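Local coordinates for Lin1840 protein (Listeria innocua serovar 6a, PDB 4ZOC) that probably hydrolyses terminal non-reducing beta-D-glucosyl units to release beta-D-glucose, as a family 3 glycosidase acting in beta-1,2-glucan metabolism, at residues 618-623 / 717-722; 624-629 / 703-708; 660-665 / 676-681. The protein carries 2 engineered substitutions. One frame throughout, in Å; residues are numbered along the deposited sequence.

Overall arrangement
The C-terminal, fibronectin type III-like part of the chain folds back on itself in three concentric closures. Following the chain from the N terminus, strand 617-620 comes first and pairs with the last strand, 712-720, closing the outermost loop at contact 1. Strand 624-632 follows directly in the other sheet and faces strand 699-706 in contact 2, which lies within that loop. Innermost is contact 3, where strands 659-668 and 673-680, successive in the chain, pass from one sheet to the other. The loops therefore nest without crossing. Contacts 2 and 3 join the two sheets, adjoining through backbone pairing of 624-632 with 673-680, whereas contact 1 adds an edge strand to the five-stranded sheet.

Contact 1 (618-623 / 717-722)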
ATOM      1  N   LEU A 618      34.488  -0.101 -15.614  1.00 11.36           N
ATOM      2  CA  LEU A 618      34.016  -1.339 -16.186  1.00 13.21           C
ATOM      3  C   LEU A 618      33.395  -0.940 -17.480  1.00 13.00           C
ATOM      4  O   LEU A 618      32.799   0.189 -17.608  1.00 16.13           O
ATOM      5  CB  LEU A 618      32.916  -1.894 -15.311  1.00 17.11           C
ATOM      6  CG  LEU A 618      32.756  -3.338 -15.019  1.00 20.59           C
ATOM      7  CD1 LEU A 618      34.075  -3.971 -14.643  1.00 21.01           C
ATOM      8  CD2 LEU A 618      31.722  -3.458 -13.917  1.00 20.39           C
ATOM      9  N   ASN A 619      33.559  -1.785 -18.469  1.00 12.36           N
ATOM     10  CA  ASN A 619      32.824  -1.619 -19.698  1.00 11.58           C
ATOM     11  C   ASN A 619      31.414  -2.092 -19.516  1.00 11.44           C
ATOM     12  O   ASN A 619      31.132  -2.832 -18.592  1.00 12.95           O
ATOM     13  CB  ASN A 619      33.518  -2.373 -20.799  1.00 12.56           C
ATOM     14  CG  ASN A 619      34.800  -1.666 -21.263  1.00 12.92           C
ATOM     15  OD1 ASN A 619      35.847  -2.259 -21.286  1.00 19.73           O
ATOM     16  ND2 ASN A 619      34.686  -0.432 -21.670  1.00 16.26           N
ATOM     17  N   LEU A 620      30.531  -1.648 -20.386  1.00 11.23           N
ATOM     18  CA  LEU A 620      29.220  -2.186 -20.443  1.00 10.83           C
ATOM     19  C   LEU A 620      29.341  -3.640 -20.803  1.00 13.98           C
ATOM     20  O   LEU A 620      30.270  -4.070 -21.541  1.00 12.46           O
ATOM     21  CB  LEU A 620      28.395  -1.467 -21.484  1.00  9.93           C
ATOM     22  CG  LEU A 620      28.044   0.004 -21.209  1.00 12.03           C
ATOM     23  CD1 LEU A 620      27.832   0.845 -22.475  1.00 13.30           C
ATOM     24  CD2 LEU A 620      26.827   0.089 -20.240  1.00 12.36           C
ATOM     25  N   GLY A 621      28.401  -4.429 -20.301  1.00 14.34           N
ATOM     26  CA  GLY A 621      28.378  -5.871 -20.609  1.00 14.08           C
ATOM     27  C   GLY A 621      29.416  -6.677 -19.828  1.00 13.71           C
ATOM     28  O   GLY A 621      29.460  -7.870 -19.934  1.00 17.90           O
ATOM     29  N   GLU A 622      30.255  -6.029 -19.063  1.00 15.01           N
ATOM     30  CA  GLU A 622      31.318  -6.683 -18.400  1.00 13.37           C
ATOM     31  C   GLU A 622      30.914  -7.006 -16.970  1.00 16.40           C
ATOM     32  O   GLU A 622      30.206  -6.226 -16.352  1.00 14.19           O
ATOM     33  CB  GLU A 622      32.489  -5.745 -18.384  1.00 14.37           C
ATOM     34  CG  GLU A 622      33.744  -6.383 -17.814  1.00 18.01           C
ATOM     35  CD  GLU A 622      34.992  -5.517 -17.988  1.00 21.57           C
ATOM     36  OE1 GLU A 622      34.968  -4.298 -18.303  1.00 16.71           O
ATOM     37  OE2 GLU A 622      36.027  -6.079 -17.759  1.00 31.15           O
ATOM     38  N   SER A 623      31.403  -8.143 -16.471  1.00 14.36           N
ATOM     39  CA  SER A 623      31.175  -8.576 -15.118  1.00 12.81           C
ATOM     40  C   SER A 623      32.102  -7.847 -14.170  1.00 13.05           C
ATOM     41  O   SER A 623      33.240  -7.493 -14.483  1.00 16.87           O
ATOM     42  CB  SER A 623      31.400 -10.088 -14.984  1.00 11.16           C
ATOM     43  OG  SER A 623      30.416 -10.861 -15.664  1.00 13.65           O
ATOM     44  N   VAL A 717      32.117   2.392  -8.856  0.50 15.13           N
ATOM     45  CA  VAL A 717      32.523   1.879 -10.158  0.50 12.42           C
ATOM     46  C   VAL A 717      31.816   2.674 -11.216  0.50 11.51           C
ATOM     47  O   VAL A 717      30.595   2.834 -11.206  0.50 11.35           O
ATOM     48  CB  VAL A 717      32.171   0.406 -10.368  0.50 12.22           C
ATOM     49  CG1 VAL A 717      32.585  -0.018 -11.757  0.50 13.34           C
ATOM     50  CG2 VAL A 717      32.808  -0.467  -9.297  0.50 11.20           C
ATOM     51  N   GLU A 718      32.587   3.212 -12.134  1.00 14.26           N
ATOM     52  CA  GLU A 718      32.012   3.909 -13.229  1.00 13.83           C
ATOM     53  C   GLU A 718      31.941   2.946 -14.445  1.00 17.72           C
ATOM     54  O   GLU A 718      32.963   2.523 -14.964  1.00 16.59           O
ATOM     55  CB  GLU A 718      32.844   5.169 -13.545  1.00 14.24           C
ATOM     56  CG  GLU A 718      32.178   6.063 -14.570  1.00 17.18           C
ATOM     57  CD  GLU A 718      31.005   6.888 -14.031  1.00 19.08           C
ATOM     58  OE1 GLU A 718      30.090   7.166 -14.870  1.00 20.07           O
ATOM     59  OE2 GLU A 718      31.013   7.332 -12.842  1.00 18.42           O
ATOM     60  N   VAL A 719      30.723   2.681 -14.905  1.00 17.02           N
ATOM     61  CA  VAL A 719      30.425   1.845 -16.042  1.00 13.96           C
ATOM     62  C   VAL A 719      30.256   2.670 -17.295  1.00 15.18           C
ATOM     63  O   VAL A 719      29.476   3.643 -17.349  1.00 11.47           O
ATOM     64  CB  VAL A 719      29.166   0.961 -15.766  1.00 14.46           C
ATOM     65  CG1 VAL A 719      28.933  -0.028 -16.905  1.00 15.73           C
ATOM     66  CG2 VAL A 719      29.382   0.121 -14.543  1.00 14.81           C
ATOM     67  N   GLY A 720      31.049   2.384 -18.313  1.00 14.63           N
ATOM     68  CA  GLY A 720      30.817   3.056 -19.615  1.00 17.97           C
ATOM     69  C   GLY A 720      31.628   2.500 -20.747  1.00 17.33           C
ATOM     70  O   GLY A 720      32.093   1.473 -20.641  1.00 17.45           O
ATOM     71  N   GLY A 721      31.748   3.220 -21.847  1.00 19.91           N
ATOM     72  CA  GLY A 721      32.637   2.808 -22.952  1.00 17.53           C
ATOM     73  C   GLY A 721      31.969   1.875 -23.913  1.00 16.03           C
ATOM     74  O   GLY A 721      30.783   2.091 -24.303  1.00 23.11           O
ATOM     75  N   TYR A 722      32.668   0.808 -24.278  1.00 18.18           N
ATOM     76  CA  TYR A 722      32.115  -0.162 -25.188  1.00 14.21           C
ATOM     77  C   TYR A 722      31.412  -1.321 -24.503  1.00 13.79           C
ATOM     78  O   TYR A 722      31.484  -1.458 -23.286  1.00 14.10           O
ATOM     79  CB  TYR A 722      33.217  -0.668 -26.165  1.00 14.38           C
ATOM     80  CG  TYR A 722      34.362  -1.340 -25.479  1.00 15.26           C
ATOM     81  CD1 TYR A 722      34.289  -2.644 -25.134  1.00 14.16           C
ATOM     82  CD2 TYR A 722      35.549  -0.618 -25.151  1.00 16.89           C
ATOM     83  CE1 TYR A 722      35.379  -3.306 -24.500  1.00 17.76           C
ATOM     84  CE2 TYR A 722      36.624  -1.250 -24.539  1.00 18.94           C
ATOM     85  CZ  TYR A 722      36.526  -2.600 -24.192  1.00 17.89           C
ATOM     86  OH  TYR A 722      37.586  -3.273 -23.575  1.00 20.68           O
TER
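With chi1 at 61°, Y722 places CG in the crowded position between its backbone N and carbonyl carbon, while N619 turns CG anti to its carbonyl carbon (chi1 -74°), so that amide and phenol ring overlap. N619 ND2 lies 3.5 Å above the plane of the Y722 ring, over its centre, with the amide tilted 33° against it. The same ND2 gives a weak bond to G720 O.

Next to this pair, strand 618-620 joins strand 717-720 in parallel, at the edge of the five-stranded sheet of the fibronectin type III-like sandwich. L618 N donates to E718 O at 3.1 Å, approaching from above the carbonyl plane; the return bond, G720 N to L618 O at 2.9 Å, runs nearly along the C=O axis. L618 CB rests 4.0 Å from V717 CG1, and V719 CG1 meets L620 CD2. The V719 side chain lies about 7 Å from the bound magnesium ion.

E718 OE1 forms a salt bridge with R284 of the second subunit, linking the dimer. A type II turn then reverses the chain, and E622 OE1 accepts N619 N at 2.9 Å through its anti lone pair, tying the turn's last residue to its first.

Contact 2 (624-629 / 703-708); sequences LHVEVT and VFVGTS
The two ends of the contact between strands 624-629 and 703-706 are its tight parts, methyl meeting methyl. L624, with CG anti to the backbone N (chi1 -178°), brings CD2 tip to tip against V703 CG2 at 3.6 Å. Further along, V628 CG2 meets V705 CG1 at 3.7 Å. Between them the packing relaxes: V626 CG1 stands 4.1 Å from V705 CG2, and V626 CG2 lies 4.5 Å from V703 CG1.

All four valines hold CG1 anti to the backbone N, so each offers a similar pair of methyls to the interior. Such facing is the signature of a beta sandwich, here of the fibronectin type III-like kind: the segments belong to different sheets, their axes 9.5 Å apart at closest and inclined by 24°, which leaves side chains alone to fill the gap.

The outer face of strand 624-629 is quite different. H625 is exposed there, lying against E679, while E627 OE2 binds S612 OG and T629 OG1 binds T675 OG1. Behind strand 703-706, by contrast, F704 is buried, packed on V712 and V714 and in a cation-pi contact with K658.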
ATOM      1  N   LEU A 624      31.612  -7.624 -12.974  1.00 12.25           N
ATOM      2  CA  LEU A 624      32.429  -7.240 -11.881  1.00 12.51           C
ATOM      3  C   LEU A 624      32.702  -8.414 -10.979  1.00 14.80           C
ATOM      4  O   LEU A 624      31.754  -9.055 -10.433  1.00 14.46           O
ATOM      5  CB  LEU A 624      31.786  -6.062 -11.101  1.00 14.42           C
ATOM      6  CG  LEU A 624      32.598  -5.532  -9.947  1.00 15.04           C
ATOM      7  CD1 LEU A 624      33.738  -4.669 -10.440  1.00 17.68           C
ATOM      8  CD2 LEU A 624      31.708  -4.795  -8.949  1.00 19.42           C
ATOM      9  N   HIS A 625      34.000  -8.701 -10.791  1.00 16.98           N
ATOM     10  CA  HIS A 625      34.451  -9.742  -9.888  1.00 15.60           C
ATOM     11  C   HIS A 625      34.844  -9.168  -8.524  1.00 17.21           C
ATOM     12  O   HIS A 625      35.702  -8.305  -8.417  1.00 21.43           O
ATOM     13  CB  HIS A 625      35.596 -10.575 -10.473  1.00 20.78           C
ATOM     14  CG  HIS A 625      35.194 -11.306 -11.704  1.00 22.21           C
ATOM     15  ND1 HIS A 625      34.635 -12.568 -11.683  1.00 19.67           N
ATOM     16  CD2 HIS A 625      35.220 -10.924 -12.992  1.00 22.61           C
ATOM     17  CE1 HIS A 625      34.374 -12.942 -12.915  1.00 17.79           C
ATOM     18  NE2 HIS A 625      34.692 -11.944 -13.723  1.00 21.67           N
ATOM     19  N   VAL A 626      34.193  -9.668  -7.487  1.00 14.97           N
ATOM     20  CA  VAL A 626      34.338  -9.141  -6.140  1.00 15.24           C
ATOM     21  C   VAL A 626      34.910 -10.242  -5.279  1.00 16.69           C
ATOM     22  O   VAL A 626      34.343 -11.362  -5.184  1.00 18.89           O
ATOM     23  CB  VAL A 626      32.982  -8.664  -5.566  1.00 16.66           C
ATOM     24  CG1 VAL A 626      33.200  -8.108  -4.200  1.00 19.80           C
ATOM     25  CG2 VAL A 626      32.332  -7.627  -6.478  1.00 16.91           C
ATOM     26  N   GLU A 627      36.070  -9.973  -4.695  1.00 15.71           N
ATOM     27  CA  GLU A 627      36.769 -10.964  -3.899  1.00 16.21           C
ATOM     28  C   GLU A 627      36.809 -10.509  -2.472  1.00 14.01           C
ATOM     29  O   GLU A 627      37.195  -9.376  -2.178  1.00 16.41           O
ATOM     30  CB  GLU A 627      38.223 -11.151  -4.409  1.00 20.84           C
ATOM     31  CG  GLU A 627      39.004 -12.175  -3.594  1.00 21.75           C
ATOM     32  CD  GLU A 627      40.419 -12.313  -4.089  1.00 25.03           C
ATOM     33  OE1 GLU A 627      40.683 -13.302  -4.763  1.00 30.00           O
ATOM     34  OE2 GLU A 627      41.233 -11.392  -3.846  1.00 21.50           O
ATOM     35  N   VAL A 628      36.407 -11.380  -1.580  1.00 15.60           N
ATOM     36  CA  VAL A 628      36.233 -11.009  -0.192  1.00 15.68           C
ATOM     37  C   VAL A 628      36.949 -12.013   0.690  1.00 14.87           C
ATOM     38  O   VAL A 628      36.724 -13.192   0.590  1.00 18.19           O
ATOM     39  CB  VAL A 628      34.748 -10.915   0.247  1.00 16.79           C
ATOM     40  CG1 VAL A 628      34.633 -10.418   1.680  1.00 19.26           C
ATOM     41  CG2 VAL A 628      33.944  -9.992  -0.683  1.00 15.44           C
ATOM     42  N   THR A 629      37.784 -11.503   1.578  1.00 17.85           N
ATOM     43  CA  THR A 629      38.476 -12.336   2.575  1.00 19.63           C
ATOM     44  C   THR A 629      37.819 -12.147   3.916  1.00 19.41           C
ATOM     45  O   THR A 629      37.639 -11.024   4.416  1.00 21.22           O
ATOM     46  CB  THR A 629      39.945 -11.902   2.682  1.00 21.80           C
ATOM     47  OG1 THR A 629      40.530 -12.076   1.395  1.00 26.44           O
ATOM     48  CG2 THR A 629      40.699 -12.759   3.638  1.00 24.72           C
ATOM     49  N   VAL A 703      28.934  -0.328  -4.886  1.00 10.71           N
ATOM     50  CA  VAL A 703      29.086  -1.726  -4.560  1.00 11.67           C
ATOM     51  C   VAL A 703      29.279  -1.768  -3.051  1.00 12.97           C
ATOM     52  O   VAL A 703      30.163  -1.084  -2.506  1.00 11.83           O
ATOM     53  CB  VAL A 703      30.344  -2.378  -5.267  1.00 13.59           C
ATOM     54  CG1 VAL A 703      30.389  -3.874  -4.939  1.00 18.24           C
ATOM     55  CG2 VAL A 703      30.254  -2.255  -6.788  1.00 15.46           C
ATOM     56  N   PHE A 704      28.408  -2.508  -2.359  1.00 10.49           N
ATOM     57  CA  PHE A 704      28.407  -2.603  -0.919  1.00 10.08           C
ATOM     58  C   PHE A 704      28.697  -4.024  -0.525  1.00 10.51           C
ATOM     59  O   PHE A 704      27.997  -4.994  -0.951  1.00 10.39           O
ATOM     60  CB  PHE A 704      27.051  -2.209  -0.298  1.00 10.52           C
ATOM     61  CG  PHE A 704      26.494  -0.890  -0.783  1.00 12.48           C
ATOM     62  CD1 PHE A 704      25.797  -0.805  -1.993  1.00 10.46           C
ATOM     63  CD2 PHE A 704      26.625   0.245   0.008  1.00 11.90           C
ATOM     64  CE1 PHE A 704      25.258   0.383  -2.400  1.00 16.98           C
ATOM     65  CE2 PHE A 704      26.083   1.443  -0.398  1.00 13.54           C
ATOM     66  CZ  PHE A 704      25.403   1.524  -1.616  1.00 11.92           C
ATOM     67  N   VAL A 705      29.693  -4.195   0.317  1.00  9.39           N
ATOM     68  CA  VAL A 705      30.068  -5.536   0.722  1.00 10.46           C
ATOM     69  C   VAL A 705      29.950  -5.589   2.256  1.00  9.64           C
ATOM     70  O   VAL A 705      30.559  -4.790   2.984  1.00 10.45           O
ATOM     71  CB  VAL A 705      31.504  -5.882   0.330  1.00 11.18           C
ATOM     72  CG1 VAL A 705      31.789  -7.310   0.786  1.00 12.93           C
ATOM     73  CG2 VAL A 705      31.679  -5.798  -1.184  1.00 11.85           C
ATOM     74  N   GLY A 706      29.212  -6.553   2.769  1.00 11.95           N
ATOM     75  CA  GLY A 706      29.140  -6.623   4.220  1.00 11.73           C
ATOM     76  C   GLY A 706      28.320  -7.791   4.722  1.00  9.93           C
ATOM     77  O   GLY A 706      28.163  -8.798   4.040  1.00 13.62           O
ATOM     78  N   THR A 707      27.751  -7.607   5.910  1.00  9.86           N
ATOM     79  CA  THR A 707      27.109  -8.712   6.637  1.00 10.08           C
ATOM     80  C   THR A 707      25.613  -8.460   7.023  1.00 10.06           C
ATOM     81  O   THR A 707      25.015  -9.260   7.751  1.00  9.40           O
ATOM     82  CB  THR A 707      27.872  -9.049   7.929  1.00 10.92           C
ATOM     83  OG1 THR A 707      27.994  -7.838   8.719  1.00 11.18           O
ATOM     84  CG2 THR A 707      29.273  -9.578   7.612  1.00 10.74           C
ATOM     85  N   SER A 708      25.109  -7.329   6.563  1.00 10.45           N
ATOM     86  CA  SER A 708      23.716  -6.924   6.474  1.00  9.85           C
ATOM     87  C   SER A 708      23.523  -5.853   5.416  1.00  8.92           C
ATOM     88  O   SER A 708      24.470  -5.417   4.767  1.00  8.69           O
ATOM     89  CB  SER A 708      23.178  -6.427   7.803  1.00  9.51           C
ATOM     90  OG  SER A 708      23.529  -5.099   8.122  1.00 10.55           O
TER

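Contact 3 (660-665 / 676-681); sequences LKAFEK and VTFELT
The F678 ring meets strand 660-665 at a slant, with A662 CB 3.5 Å from its CD1 and E664 CB 3.8 Å from its CE1; the F663 carbonyl carbon also approaches CE1. The F663 ring turns the other way, against F159 and L160 of helix 158-173, and in a cation-pi contact with R112. One strand thus separates two environments: the inside of the fibronectin type III-like beta sandwich, and the seam with the N-terminal part of the chain.

Strands 659-668 and 673-680 are the outermost strands of their respective sheets. They run antiparallel across the gap at 159°, their axes 7.5 Å apart at closest, and so shut one flank of the sandwich. The CB of F678 points toward strand 660-665, and chi1 -57° swings the ring alongside A662 and E664; on its own side it also touches V628. A classic beta bulge, in which K661 and A662 both face V644, turns the CB atoms of both toward the opposing strand, though the K661 chain then leads away. L680 sets CD2 3.9 Å from A662 CB, beside K661 CB.

At the far end, the extended E664 chain (CG anti to the backbone N, chi1 -177°) reaches tip to tip toward V676. Its carboxylate straddles a methyl, V676 CG1 lying 3.2 Å from both E664 OE1 and E664 OE2.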
ATOM      1  N   LEU A 660      20.316  -6.530  -3.306  1.00  6.97           N
ATOM      2  CA  LEU A 660      21.188  -7.660  -3.131  1.00  8.14           C
ATOM      3  C   LEU A 660      21.456  -8.353  -4.463  1.00 10.06           C
ATOM      4  O   LEU A 660      20.496  -8.620  -5.213  1.00 10.17           O
ATOM      5  CB  LEU A 660      20.573  -8.729  -2.195  1.00  9.04           C
ATOM      6  CG  LEU A 660      21.435  -9.867  -1.714  1.00  8.42           C
ATOM      7  CD1 LEU A 660      22.517  -9.392  -0.741  1.00  9.43           C
ATOM      8  CD2 LEU A 660      20.517 -10.945  -1.112  1.00  8.32           C
ATOM      9  N   LYS A 661      22.737  -8.635  -4.753  1.00  8.42           N
ATOM     10  CA  LYS A 661      23.099  -9.267  -6.010  1.00  8.62           C
ATOM     11  C   LYS A 661      24.042 -10.463  -5.840  1.00  9.63           C
ATOM     12  O   LYS A 661      24.313 -11.142  -6.842  1.00 10.37           O
ATOM     13  CB  LYS A 661      23.770  -8.253  -6.935  1.00  8.50           C
ATOM     14  CG  LYS A 661      22.921  -7.076  -7.370  1.00  8.62           C
ATOM     15  CD  LYS A 661      21.758  -7.418  -8.160  1.00 11.23           C
ATOM     16  CE  LYS A 661      21.065  -6.118  -8.610  1.00 13.96           C
ATOM     17  NZ  LYS A 661      19.856  -6.562  -9.332  1.00 12.99           N
ATOM     18  N   ALA A 662      24.478 -10.763  -4.598  1.00 10.54           N
ATOM     19  CA  ALA A 662      25.233 -11.932  -4.314  1.00 10.33           C
ATOM     20  C   ALA A 662      25.228 -12.160  -2.841  1.00 10.23           C
ATOM     21  O   ALA A 662      25.144 -11.234  -2.039  1.00 10.94           O
ATOM     22  CB  ALA A 662      26.701 -11.843  -4.856  1.00 11.17           C
ATOM     23  N   PHE A 663      25.322 -13.420  -2.477  1.00  8.77           N
ATOM     24  CA  PHE A 663      25.484 -13.793  -1.055  1.00  9.48           C
ATOM     25  C   PHE A 663      26.114 -15.178  -0.946  1.00  9.53           C
ATOM     26  O   PHE A 663      25.900 -16.024  -1.837  1.00 10.74           O
ATOM     27  CB  PHE A 663      24.118 -13.755  -0.326  1.00  9.51           C
ATOM     28  CG  PHE A 663      23.122 -14.774  -0.839  1.00  7.53           C
ATOM     29  CD1 PHE A 663      22.281 -14.467  -1.862  1.00  7.49           C
ATOM     30  CD2 PHE A 663      23.048 -16.042  -0.270  1.00  8.02           C
ATOM     31  CE1 PHE A 663      21.369 -15.377  -2.296  1.00  7.74           C
ATOM     32  CE2 PHE A 663      22.119 -16.956  -0.729  1.00  8.96           C
ATOM     33  CZ  PHE A 663      21.275 -16.634  -1.756  1.00  7.89           C
ATOM     34  N   GLU A 664      26.867 -15.422   0.125  1.00 10.31           N
ATOM     35  CA  GLU A 664      27.436 -16.736   0.437  1.00 11.73           C
ATOM     36  C   GLU A 664      27.613 -16.825   1.943  1.00  9.23           C
ATOM     37  O   GLU A 664      28.107 -15.898   2.631  1.00 12.48           O
ATOM     38  CB  GLU A 664      28.841 -16.981  -0.209  1.00 15.27           C
ATOM     39  CG  GLU A 664      29.344 -18.375   0.082  1.00 20.48           C
ATOM     40  CD  GLU A 664      30.632 -18.781  -0.598  1.00 29.69           C
ATOM     41  OE1 GLU A 664      30.971 -18.238  -1.673  1.00 38.36           O
ATOM     42  OE2 GLU A 664      31.319 -19.687  -0.049  1.00 41.89           O
ATOM     43  N   LYS A 665      27.163 -17.911   2.475  1.00  9.68           N
ATOM     44  CA  LYS A 665      27.312 -18.204   3.883  1.00 10.08           C
ATOM     45  C   LYS A 665      28.609 -18.995   4.095  1.00 12.61           C
ATOM     46  O   LYS A 665      28.835 -20.014   3.446  1.00 13.95           O
ATOM     47  CB  LYS A 665      26.116 -18.999   4.403  1.00 10.17           C
ATOM     48  CG  LYS A 665      26.094 -19.171   5.885  1.00  9.91           C
ATOM     49  CD  LYS A 665      24.720 -19.753   6.229  1.00 13.29           C
ATOM     50  CE  LYS A 665      24.222 -19.292   7.510  1.00 10.90           C
ATOM     51  NZ  LYS A 665      22.890 -19.884   7.797  1.00 10.63           N
ATOM     52  N   VAL A 676      36.363 -15.676  -0.706  1.00 16.45           N
ATOM     53  CA  VAL A 676      35.250 -16.102  -1.566  1.00 22.24           C
ATOM     54  C   VAL A 676      35.169 -15.070  -2.635  1.00 17.74           C
ATOM     55  O   VAL A 676      35.552 -13.895  -2.445  1.00 21.23           O
ATOM     56  CB  VAL A 676      33.876 -16.352  -0.831  1.00 27.71           C
ATOM     57  CG1 VAL A 676      33.791 -17.742  -0.239  1.00 30.15           C
ATOM     58  CG2 VAL A 676      33.617 -15.373   0.263  1.00 33.44           C
ATOM     59  N   THR A 677      34.744 -15.504  -3.794  1.00 19.30           N
ATOM     60  CA  THR A 677      34.688 -14.593  -4.931  1.00 20.10           C
ATOM     61  C   THR A 677      33.292 -14.568  -5.457  1.00 17.98           C
ATOM     62  O   THR A 677      32.593 -15.567  -5.440  1.00 19.96           O
ATOM     63  CB  THR A 677      35.670 -14.975  -6.064  1.00 25.44           C
ATOM     64  OG1 THR A 677      35.382 -16.323  -6.473  1.00 36.36           O
ATOM     65  CG2 THR A 677      37.040 -14.922  -5.572  1.00 24.67           C
ATOM     66  N   PHE A 678      32.847 -13.406  -5.881  1.00 16.14           N
ATOM     67  CA  PHE A 678      31.490 -13.292  -6.474  1.00 14.80           C
ATOM     68  C   PHE A 678      31.617 -12.696  -7.866  1.00 15.76           C
ATOM     69  O   PHE A 678      32.442 -11.853  -8.078  1.00 21.80           O
ATOM     70  CB  PHE A 678      30.593 -12.373  -5.631  1.00 16.75           C
ATOM     71  CG  PHE A 678      30.436 -12.762  -4.211  1.00 15.95           C
ATOM     72  CD1 PHE A 678      29.510 -13.733  -3.838  1.00 16.32           C
ATOM     73  CD2 PHE A 678      31.211 -12.184  -3.233  1.00 15.73           C
ATOM     74  CE1 PHE A 678      29.361 -14.047  -2.514  1.00 17.61           C
ATOM     75  CE2 PHE A 678      31.057 -12.493  -1.914  1.00 14.72           C
ATOM     76  CZ  PHE A 678      30.138 -13.436  -1.556  1.00 16.72           C
ATOM     77  N   GLU A 679      30.811 -13.120  -8.821  1.00 15.84           N
ATOM     78  CA  GLU A 679      30.748 -12.473 -10.156  1.00 16.13           C
ATOM     79  C   GLU A 679      29.432 -11.729 -10.255  1.00 16.12           C
ATOM     80  O   GLU A 679      28.353 -12.331 -10.171  1.00 17.90           O
ATOM     81  CB  GLU A 679      30.835 -13.522 -11.272  1.00 17.43           C
ATOM     82  CG  GLU A 679      30.834 -12.894 -12.668  1.00 18.66           C
ATOM     83  CD  GLU A 679      30.880 -13.866 -13.794  1.00 22.28           C
ATOM     84  OE1 GLU A 679      30.995 -13.390 -14.917  1.00 27.79           O
ATOM     85  OE2 GLU A 679      30.792 -15.090 -13.578  1.00 33.90           O
ATOM     86  N   LEU A 680      29.483 -10.410 -10.419  1.00 15.49           N
ATOM     87  CA  LEU A 680      28.238  -9.655 -10.641  1.00 15.54           C
ATOM     88  C   LEU A 680      28.260  -9.442 -12.133  1.00 16.79           C
ATOM     89  O   LEU A 680      29.095  -8.656 -12.631  1.00 14.82           O
ATOM     90  CB  LEU A 680      28.251  -8.327  -9.878  1.00 19.14           C
ATOM     91  CG  LEU A 680      28.525  -8.390  -8.348  1.00 19.60           C
ATOM     92  CD1 LEU A 680      28.355  -7.088  -7.631  1.00 18.42           C
ATOM     93  CD2 LEU A 680      27.673  -9.385  -7.701  1.00 21.78           C
ATOM     94  N   THR A 681      27.394 -10.162 -12.850  1.00 14.76           N
ATOM     95  CA  THR A 681      27.366 -10.079 -14.327  1.00 13.70           C
ATOM     96  C   THR A 681      26.725  -8.785 -14.686  1.00 15.65           C
ATOM     97  O   THR A 681      26.164  -8.103 -13.813  1.00 15.16           O
ATOM     98  CB  THR A 681      26.591 -11.216 -14.986  1.00 15.45           C
ATOM     99  OG1 THR A 681      25.208 -11.065 -14.707  1.00 16.62           O
ATOM    100  CG2 THR A 681      27.091 -12.580 -14.572  1.00 13.61           C
TER